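Local coordinates for macro domain-containing protein (Thermosipho africanus, PDB 7OMU) that joins a DarT-like domain to a macro domain in one chain, with adenosine-5-diphosphoribose bound in the macro-domain part of the model, at residues P92-R96 / D295-D301. The protein carries 1 engineered substitution. Sequence-based numbering, arbitrary orientation.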
ATOM      1  N   PRO A  92      -4.563  -6.648   1.556  1.00 73.31           N
ATOM      2  CA  PRO A  92      -5.018  -6.624   2.950  1.00 74.27           C
ATOM      3  C   PRO A  92      -4.395  -7.626   3.934  1.00 75.88           C
ATOM      4  O   PRO A  92      -4.314  -7.298   5.099  1.00 73.10           O
ATOM      5  CB  PRO A  92      -6.507  -6.972   2.805  1.00 72.95           C
ATOM      6  CG  PRO A  92      -6.892  -6.338   1.502  1.00 71.91           C
ATOM      7  CD  PRO A  92      -5.691  -6.561   0.613  1.00 71.93           C
ATOM      8  N   MET A  93      -4.022  -8.820   3.465  1.00 80.58           N
ATOM      9  CA  MET A  93      -3.429  -9.879   4.321  1.00 86.43           C
ATOM     10  C   MET A  93      -2.051  -9.407   4.787  1.00 85.38           C
ATOM     11  O   MET A  93      -1.819  -9.376   6.015  1.00 85.06           O
ATOM     12  CB  MET A  93      -3.287 -11.212   3.581  1.00 96.90           C
ATOM     13  CG  MET A  93      -2.764 -12.337   4.465  1.00105.89           C
ATOM     14  SD  MET A  93      -3.761 -12.521   5.969  1.00123.36           S
ATOM     15  CE  MET A  93      -4.922 -13.778   5.430  1.00122.34           C
ATOM     16  N   LEU A  94      -1.179  -9.039   3.845  1.00 84.13           N
ATOM     17  CA  LEU A  94       0.181  -8.522   4.149  1.00 83.31           C
ATOM     18  C   LEU A  94       0.062  -7.301   5.069  1.00 81.54           C
ATOM     19  O   LEU A  94       0.831  -7.214   6.046  1.00 79.92           O
ATOM     20  CB  LEU A  94       0.907  -8.162   2.851  1.00 81.59           C
ATOM     21  CG  LEU A  94       2.359  -7.722   3.022  1.00 83.15           C
ATOM     22  CD1 LEU A  94       3.159  -8.728   3.840  1.00 85.92           C
ATOM     23  CD2 LEU A  94       3.013  -7.524   1.674  1.00 83.22           C
ATOM     24  N   TYR A  95      -0.889  -6.412   4.784  1.00 80.69           N
ATOM     25  CA  TYR A  95      -1.165  -5.206   5.600  1.00 82.67           C
ATOM     26  C   TYR A  95      -1.600  -5.623   7.008  1.00 85.48           C
ATOM     27  O   TYR A  95      -1.142  -4.986   7.972  1.00 86.07           O
ATOM     28  CB  TYR A  95      -2.235  -4.324   4.960  1.00 82.69           C
ATOM     29  CG  TYR A  95      -2.238  -2.927   5.519  1.00 85.05           C
ATOM     30  CD1 TYR A  95      -1.371  -1.970   5.023  1.00 87.68           C
ATOM     31  CD2 TYR A  95      -3.062  -2.576   6.576  1.00 85.80           C
ATOM     32  CE1 TYR A  95      -1.352  -0.684   5.536  1.00 91.27           C
ATOM     33  CE2 TYR A  95      -3.052  -1.297   7.105  1.00 87.29           C
ATOM     34  CZ  TYR A  95      -2.195  -0.347   6.580  1.00 90.98           C
ATOM     35  OH  TYR A  95      -2.169   0.917   7.091  1.00 96.41           O
ATOM     36  N   ARG A  96      -2.466  -6.637   7.114  1.00 88.45           N
ATOM     37  CA  ARG A  96      -2.973  -7.158   8.412  1.00 92.22           C
ATOM     38  C   ARG A  96      -1.789  -7.642   9.252  1.00 90.83           C
ATOM     39  O   ARG A  96      -1.775  -7.343  10.459  1.00 90.58           O
ATOM     40  CB  ARG A  96      -3.985  -8.293   8.221  1.00 98.36           C
ATOM     41  CG  ARG A  96      -4.200  -9.153   9.462  1.00103.95           C
ATOM     42  CD  ARG A  96      -5.543  -9.833   9.518  1.00109.46           C
ATOM     43  NE  ARG A  96      -6.039  -9.854  10.887  1.00116.64           N
ATOM     44  CZ  ARG A  96      -7.249 -10.258  11.262  1.00127.68           C
ATOM     45  NH1 ARG A  96      -8.120 -10.699  10.369  1.00132.25           N
ATOM     46  NH2 ARG A  96      -7.587 -10.226  12.542  1.00132.83           N
ATOM     47  N   ASP A 295      -6.362   1.521   9.709  1.00101.90           N
ATOM     48  CA  ASP A 295      -5.845   0.127   9.792  1.00102.49           C
ATOM     49  C   ASP A 295      -7.001  -0.871   9.644  1.00102.70           C
ATOM     50  O   ASP A 295      -6.834  -1.851   8.911  1.00 99.53           O
ATOM     51  CB  ASP A 295      -5.080  -0.103  11.098  1.00104.02           C
ATOM     52  CG  ASP A 295      -3.683   0.497  11.101  1.00106.04           C
ATOM     53  OD1 ASP A 295      -3.187   0.845  10.004  1.00103.75           O
ATOM     54  OD2 ASP A 295      -3.098   0.616  12.203  1.00107.25           O
ATOM     55  N   ALA A 296      -8.127  -0.621  10.313  1.00108.10           N
ATOM     56  CA  ALA A 296      -9.344  -1.464  10.263  1.00111.79           C
ATOM     57  C   ALA A 296      -9.858  -1.568   8.820  1.00113.48           C
ATOM     58  O   ALA A 296     -10.186  -2.690   8.398  1.00114.94           O
ATOM     59  CB  ALA A 296     -10.395  -0.911  11.194  1.00113.57           C
ATOM     60  N   PHE A 297      -9.927  -0.450   8.088  1.00118.09           N
ATOM     61  CA  PHE A 297     -10.425  -0.402   6.685  1.00124.05           C
ATOM     62  C   PHE A 297      -9.441  -1.136   5.762  1.00119.07           C
ATOM     63  O   PHE A 297      -9.900  -1.960   4.953  1.00118.54           O
ATOM     64  CB  PHE A 297     -10.673   1.037   6.214  1.00135.42           C
ATOM     65  CG  PHE A 297     -11.874   1.746   6.810  1.00152.51           C
ATOM     66  CD1 PHE A 297     -12.832   1.070   7.562  1.00157.28           C
ATOM     67  CD2 PHE A 297     -12.066   3.105   6.585  1.00156.57           C
ATOM     68  CE1 PHE A 297     -13.928   1.739   8.092  1.00159.77           C
ATOM     69  CE2 PHE A 297     -13.166   3.770   7.110  1.00157.00           C
ATOM     70  CZ  PHE A 297     -14.094   3.087   7.863  1.00159.91           C
ATOM     71  N   LEU A 298      -8.137  -0.868   5.888  1.00114.44           N
ATOM     72  CA  LEU A 298      -7.095  -1.405   4.968  1.00110.69           C
ATOM     73  C   LEU A 298      -6.818  -2.886   5.268  1.00111.13           C
ATOM     74  O   LEU A 298      -6.788  -3.677   4.309  1.00109.70           O
ATOM     75  CB  LEU A 298      -5.821  -0.562   5.087  1.00109.84           C
ATOM     76  CG  LEU A 298      -5.918   0.864   4.542  1.00108.38           C
ATOM     77  CD1 LEU A 298      -4.590   1.591   4.692  1.00106.83           C
ATOM     78  CD2 LEU A 298      -6.364   0.873   3.087  1.00107.07           C
ATOM     79  N   ALA A 299      -6.609  -3.254   6.537  1.00113.01           N
ATOM     80  CA  ALA A 299      -6.276  -4.636   6.965  1.00110.67           C
ATOM     81  C   ALA A 299      -7.488  -5.549   6.772  1.00112.13           C
ATOM     82  O   ALA A 299      -8.621  -5.043   6.836  1.00115.25           O
ATOM     83  CB  ALA A 299      -5.822  -4.653   8.401  1.00109.39           C
ATOM     84  N   GLU A 300      -7.247  -6.846   6.552  1.00114.36           N
ATOM     85  CA  GLU A 300      -8.303  -7.892   6.481  1.00117.51           C
ATOM     86  C   GLU A 300      -8.983  -7.998   7.852  1.00121.41           C
ATOM     87  O   GLU A 300      -8.268  -8.025   8.869  1.00121.95           O
ATOM     88  CB  GLU A 300      -7.697  -9.222   6.041  1.00119.08           C
ATOM     89  CG  GLU A 300      -8.720 -10.230   5.546  1.00123.71           C
ATOM     90  CD  GLU A 300      -8.164 -11.637   5.372  1.00127.42           C
ATOM     91  OE1 GLU A 300      -6.930 -11.762   5.215  1.00126.51           O
ATOM     92  OE2 GLU A 300      -8.963 -12.606   5.385  1.00127.53           O
ATOM     93  N   ASP A 301     -10.318  -8.032   7.867  1.00128.88           N
ATOM     94  CA  ASP A 301     -11.166  -8.129   9.090  1.00136.33           C
ATOM     95  C   ASP A 301     -11.534  -9.598   9.343  1.00132.74           C
ATOM     96  O   ASP A 301     -10.731 -10.469   8.951  1.00126.02           O
ATOM     97  CB  ASP A 301     -12.422  -7.255   8.974  1.00141.95           C
ATOM     98  CG  ASP A 301     -13.116  -7.330   7.623  1.00144.00           C
ATOM     99  OD1 ASP A 301     -12.667  -8.128   6.764  1.00146.24           O
ATOM    100  OD2 ASP A 301     -14.096  -6.592   7.437  1.00144.24           O
TER
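This is an interdomain contact: the first turn of helix 92-99, in the DarT-like part of the chain, receives the end of helix 294-298 and the extended residues after it, which belong to the macro-domain part. The backbones come close, with R96 CA 4.4 Å from A299 CA, and the A299 methyl lies against R96, its CB 3.8 Å from R96 CA. Y95 packs with L298 and A299. L298 CB sits over its ring face in a CH-pi contact, 3.9 Å from the centroid, while Y95 OH donates a hydrogen bond to D295 OD1 at 3.1 Å; that carboxylate is also salt-bridged to R238. A299 leaves helical geometry, so the chain runs on past P92, where E300 N gives a weak hydrogen bond to P92 O (3.3 Å), a carbonyl that also accepts R96 N within its own helix at 2.8 Å. R96 reaches along the departing backbone, its NH1 3.0 Å from D301 O. Further links to the DarT-like part come from W157 and K164, hydrogen-bonded to the carbonyls of L298 and A299. Around the contact, M93 and R96 pack on helix 62-70, L94 touches strand 107-113, and F215 meets Y95 edge-to-face.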